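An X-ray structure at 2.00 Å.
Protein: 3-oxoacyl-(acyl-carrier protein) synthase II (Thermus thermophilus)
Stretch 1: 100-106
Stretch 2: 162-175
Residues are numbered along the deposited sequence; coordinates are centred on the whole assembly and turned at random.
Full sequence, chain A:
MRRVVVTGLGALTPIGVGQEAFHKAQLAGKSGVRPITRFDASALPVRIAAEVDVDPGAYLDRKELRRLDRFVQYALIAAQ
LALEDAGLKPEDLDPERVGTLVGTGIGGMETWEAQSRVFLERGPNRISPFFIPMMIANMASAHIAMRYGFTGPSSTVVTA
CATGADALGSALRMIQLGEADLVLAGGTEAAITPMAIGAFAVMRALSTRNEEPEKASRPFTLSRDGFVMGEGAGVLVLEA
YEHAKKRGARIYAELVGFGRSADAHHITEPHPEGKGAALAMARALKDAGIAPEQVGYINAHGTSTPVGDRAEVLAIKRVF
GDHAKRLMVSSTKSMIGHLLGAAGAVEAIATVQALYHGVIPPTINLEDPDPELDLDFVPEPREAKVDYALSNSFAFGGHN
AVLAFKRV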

# COMPACT_ATOMS: atom_id res chain seq x y z
N THR A 100 4.29 -7.88 -9.70
CA THR A 100 5.12 -6.75 -9.29
C THR A 100 4.55 -6.19 -7.98
O THR A 100 3.34 -6.05 -7.83
CB THR A 100 5.13 -5.65 -10.38
OG1 THR A 100 3.79 -5.31 -10.72
CG2 THR A 100 5.83 -6.13 -11.64
N LEU A 101 5.44 -5.87 -7.04
CA LEU A 101 5.02 -5.33 -5.76
C LEU A 101 6.16 -4.55 -5.12
O LEU A 101 6.85 -5.04 -4.23
CB LEU A 101 4.58 -6.47 -4.83
CG LEU A 101 3.32 -6.21 -3.98
CD1 LEU A 101 3.06 -7.39 -3.05
CD2 LEU A 101 3.48 -4.93 -3.17
N VAL A 102 6.35 -3.32 -5.58
CA VAL A 102 7.39 -2.46 -5.05
C VAL A 102 6.69 -1.33 -4.31
O VAL A 102 5.95 -0.54 -4.91
CB VAL A 102 8.27 -1.89 -6.16
CG1 VAL A 102 9.38 -1.02 -5.57
CG2 VAL A 102 8.88 -3.03 -6.96
N GLY A 103 6.88 -1.28 -3.00
CA GLY A 103 6.23 -0.25 -2.21
C GLY A 103 7.10 0.97 -2.02
O GLY A 103 8.25 1.00 -2.45
N THR A 104 6.53 1.98 -1.37
CA THR A 104 7.25 3.22 -1.08
C THR A 104 6.55 3.82 0.14
O THR A 104 5.41 3.50 0.42
CB THR A 104 7.16 4.20 -2.27
OG1 THR A 104 7.91 5.39 -1.97
CG2 THR A 104 5.72 4.57 -2.56
N GLY A 105 7.24 4.68 0.88
CA GLY A 105 6.62 5.27 2.05
C GLY A 105 5.96 6.61 1.76
O GLY A 105 4.88 6.91 2.29
N ILE A 106 6.61 7.41 0.91
CA ILE A 106 6.15 8.75 0.57
C ILE A 106 5.77 8.95 -0.90
O ILE A 106 4.89 9.75 -1.22
CB ILE A 106 7.24 9.79 0.94
CG1 ILE A 106 7.44 9.80 2.46
CG2 ILE A 106 6.88 11.18 0.43
CD1 ILE A 106 8.42 10.85 2.94
N ALA A 162 8.12 -0.17 7.50
CA ALA A 162 7.87 -1.60 7.31
C ALA A 162 7.52 -1.95 5.86
O ALA A 162 7.35 -3.13 5.52
CB ALA A 162 6.74 -2.05 8.23
N THR A 163 7.44 -0.93 5.01
CA THR A 163 7.11 -1.09 3.60
C THR A 163 7.86 -2.21 2.87
O THR A 163 7.27 -3.14 2.32
CB THR A 163 7.35 0.23 2.82
OG1 THR A 163 6.64 1.30 3.46
CG2 THR A 163 6.88 0.11 1.39
N GLY A 164 9.19 -2.11 2.84
CA GLY A 164 9.98 -3.10 2.15
C GLY A 164 9.75 -4.55 2.56
O GLY A 164 9.75 -5.44 1.71
N ALA A 165 9.59 -4.79 3.85
CA ALA A 165 9.38 -6.14 4.35
C ALA A 165 7.93 -6.60 4.12
O ALA A 165 7.68 -7.77 3.80
CB ALA A 165 9.73 -6.20 5.83
N ASP A 166 6.99 -5.68 4.29
CA ASP A 166 5.57 -5.93 4.10
C ASP A 166 5.37 -6.32 2.63
O ASP A 166 4.65 -7.27 2.31
CB ASP A 166 4.80 -4.64 4.43
CG ASP A 166 3.36 -4.89 4.85
OD1 ASP A 166 2.81 -5.98 4.59
OD2 ASP A 166 2.77 -3.96 5.45
N ALA A 167 6.02 -5.58 1.73
CA ALA A 167 5.91 -5.85 0.30
C ALA A 167 6.49 -7.22 -0.06
O ALA A 167 5.89 -7.97 -0.84
CB ALA A 167 6.63 -4.75 -0.50
N LEU A 168 7.65 -7.55 0.50
CA LEU A 168 8.29 -8.83 0.23
C LEU A 168 7.46 -9.98 0.80
O LEU A 168 7.26 -11.00 0.13
CB LEU A 168 9.71 -8.85 0.84
CG LEU A 168 10.75 -8.11 -0.02
CD1 LEU A 168 12.09 -8.00 0.71
CD2 LEU A 168 10.91 -8.87 -1.34
N GLY A 169 6.98 -9.82 2.03
CA GLY A 169 6.16 -10.86 2.64
C GLY A 169 4.85 -11.02 1.89
O GLY A 169 4.32 -12.13 1.80
N SER A 170 4.32 -9.93 1.35
CA SER A 170 3.07 -10.00 0.60
C SER A 170 3.28 -10.70 -0.74
O SER A 170 2.35 -11.31 -1.28
CB SER A 170 2.51 -8.59 0.38
OG SER A 170 2.16 -7.98 1.62
N ALA A 171 4.49 -10.60 -1.29
CA ALA A 171 4.82 -11.25 -2.56
C ALA A 171 5.00 -12.72 -2.23
O ALA A 171 4.65 -13.59 -3.02
CB ALA A 171 6.12 -10.68 -3.15
N LEU A 172 5.56 -12.99 -1.05
CA LEU A 172 5.74 -14.37 -0.60
C LEU A 172 4.38 -15.05 -0.65
O LEU A 172 4.25 -16.15 -1.19
CB LEU A 172 6.25 -14.39 0.85
CG LEU A 172 6.19 -15.74 1.58
CD1 LEU A 172 7.19 -16.72 0.97
CD2 LEU A 172 6.51 -15.52 3.06
N ARG A 173 3.37 -14.39 -0.09
CA ARG A 173 2.01 -14.93 -0.05
C ARG A 173 1.44 -15.15 -1.44
O ARG A 173 0.82 -16.16 -1.71
CB ARG A 173 1.09 -14.00 0.74
CG ARG A 173 1.47 -13.85 2.19
CD ARG A 173 1.62 -15.20 2.89
NE ARG A 173 1.78 -15.02 4.34
CZ ARG A 173 2.51 -15.81 5.12
NH1 ARG A 173 3.16 -16.85 4.60
NH2 ARG A 173 2.59 -15.56 6.42
N MET A 174 1.65 -14.17 -2.30
CA MET A 174 1.20 -14.19 -3.68
C MET A 174 1.70 -15.45 -4.39
O MET A 174 0.95 -16.08 -5.15
CB MET A 174 1.74 -12.94 -4.37
CG MET A 174 1.02 -12.48 -5.61
SD MET A 174 1.83 -10.94 -6.17
CE MET A 174 1.02 -9.74 -5.17
N ILE A 175 2.95 -15.82 -4.17
CA ILE A 175 3.49 -17.02 -4.82
C ILE A 175 2.99 -18.29 -4.10
O ILE A 175 2.61 -19.25 -4.75
CB ILE A 175 5.05 -17.00 -4.86
CG1 ILE A 175 5.54 -15.77 -5.65
CG2 ILE A 175 5.57 -18.27 -5.53
CD1 ILE A 175 7.05 -15.61 -5.68

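Gly-103 sits where a side chain would not fit. An ideal CB on Gly-103 would point toward the helix and stand 2.6 Å from Thr-163 CG2, which is a clash. The contact is small, burying 324 Å² in all, and Leu-101 is the residue with the most area covered, 97 Å².

The strand 100-103 and the helix 163-175 run nearly antiparallel, at 167° between their N-to-C directions. Their axes come within 7.7 Å. Gly-103 lies near the start of the helix, at Thr-163; Leu-101 packs further along, against Ala-167 to Met-174. No hydrogen bond crosses between the two stretches; they meet through van der Waals packing alone.

Leu-101 points toward the helix. Its chi1 of -138° falls between the usual wells, while chi2 is t. The CD1 methyl reaches four helix residues. Leu-101 CD1 lies 3.6 Å from Ala-167 O, 3.7 Å from Ser-170 CB and 3.9 Å from Ala-171 N. Leu-101 CD1 also packs 3.8 Å from Met-174 CE, a purely apolar contact. The second methyl is also engaged: Leu-101 CD2 is 4.1 Å from Ala-167 CB. At Ala-167 and Ala-171, both small, the leucine reaches the helix backbone. The carbonyl and amide it touches are not left unpaired, because Ala-171 N donates to Ala-167 O at 3.0 Å within the helix.

Met-174 reaches the leucine with an extended start to its chain, chi1 and chi2 both t, before chi3 turns to m. Ser-170 offers a carbon to Leu-101 and keeps its hydroxyl for its own helix. Ser-170 OG donates to Asp-166 O at 2.7 Å. That same carbonyl also accepts from the backbone, with Ser-170 N to Asp-166 O at 2.8 Å.

The nearest pair of CA atoms is at the other end of the contact. The CA atoms of Gly-103 and Thr-163 are 5.9 Å apart. Thr-163 points toward the strand with chi1 in m. Thr-163 CG2 lies 3.5 Å from Gly-103 C and 3.4 Å from Thr-104 N. Ala-167 adds a looser contact, with Ala-167 CB 4.3 Å from Gly-103 N. Thr-163 OG1 is 4.2 Å from Gly-105 CA, and its hydrogen bond is made outside the two stretches.

Thr-100 and Val-102 point away from the helix, as expected for the alternation along a strand. Leu-101 and Gly-103 thus form the strand's helix-facing side: one fills space with a long side chain, the other leaves room for a methyl.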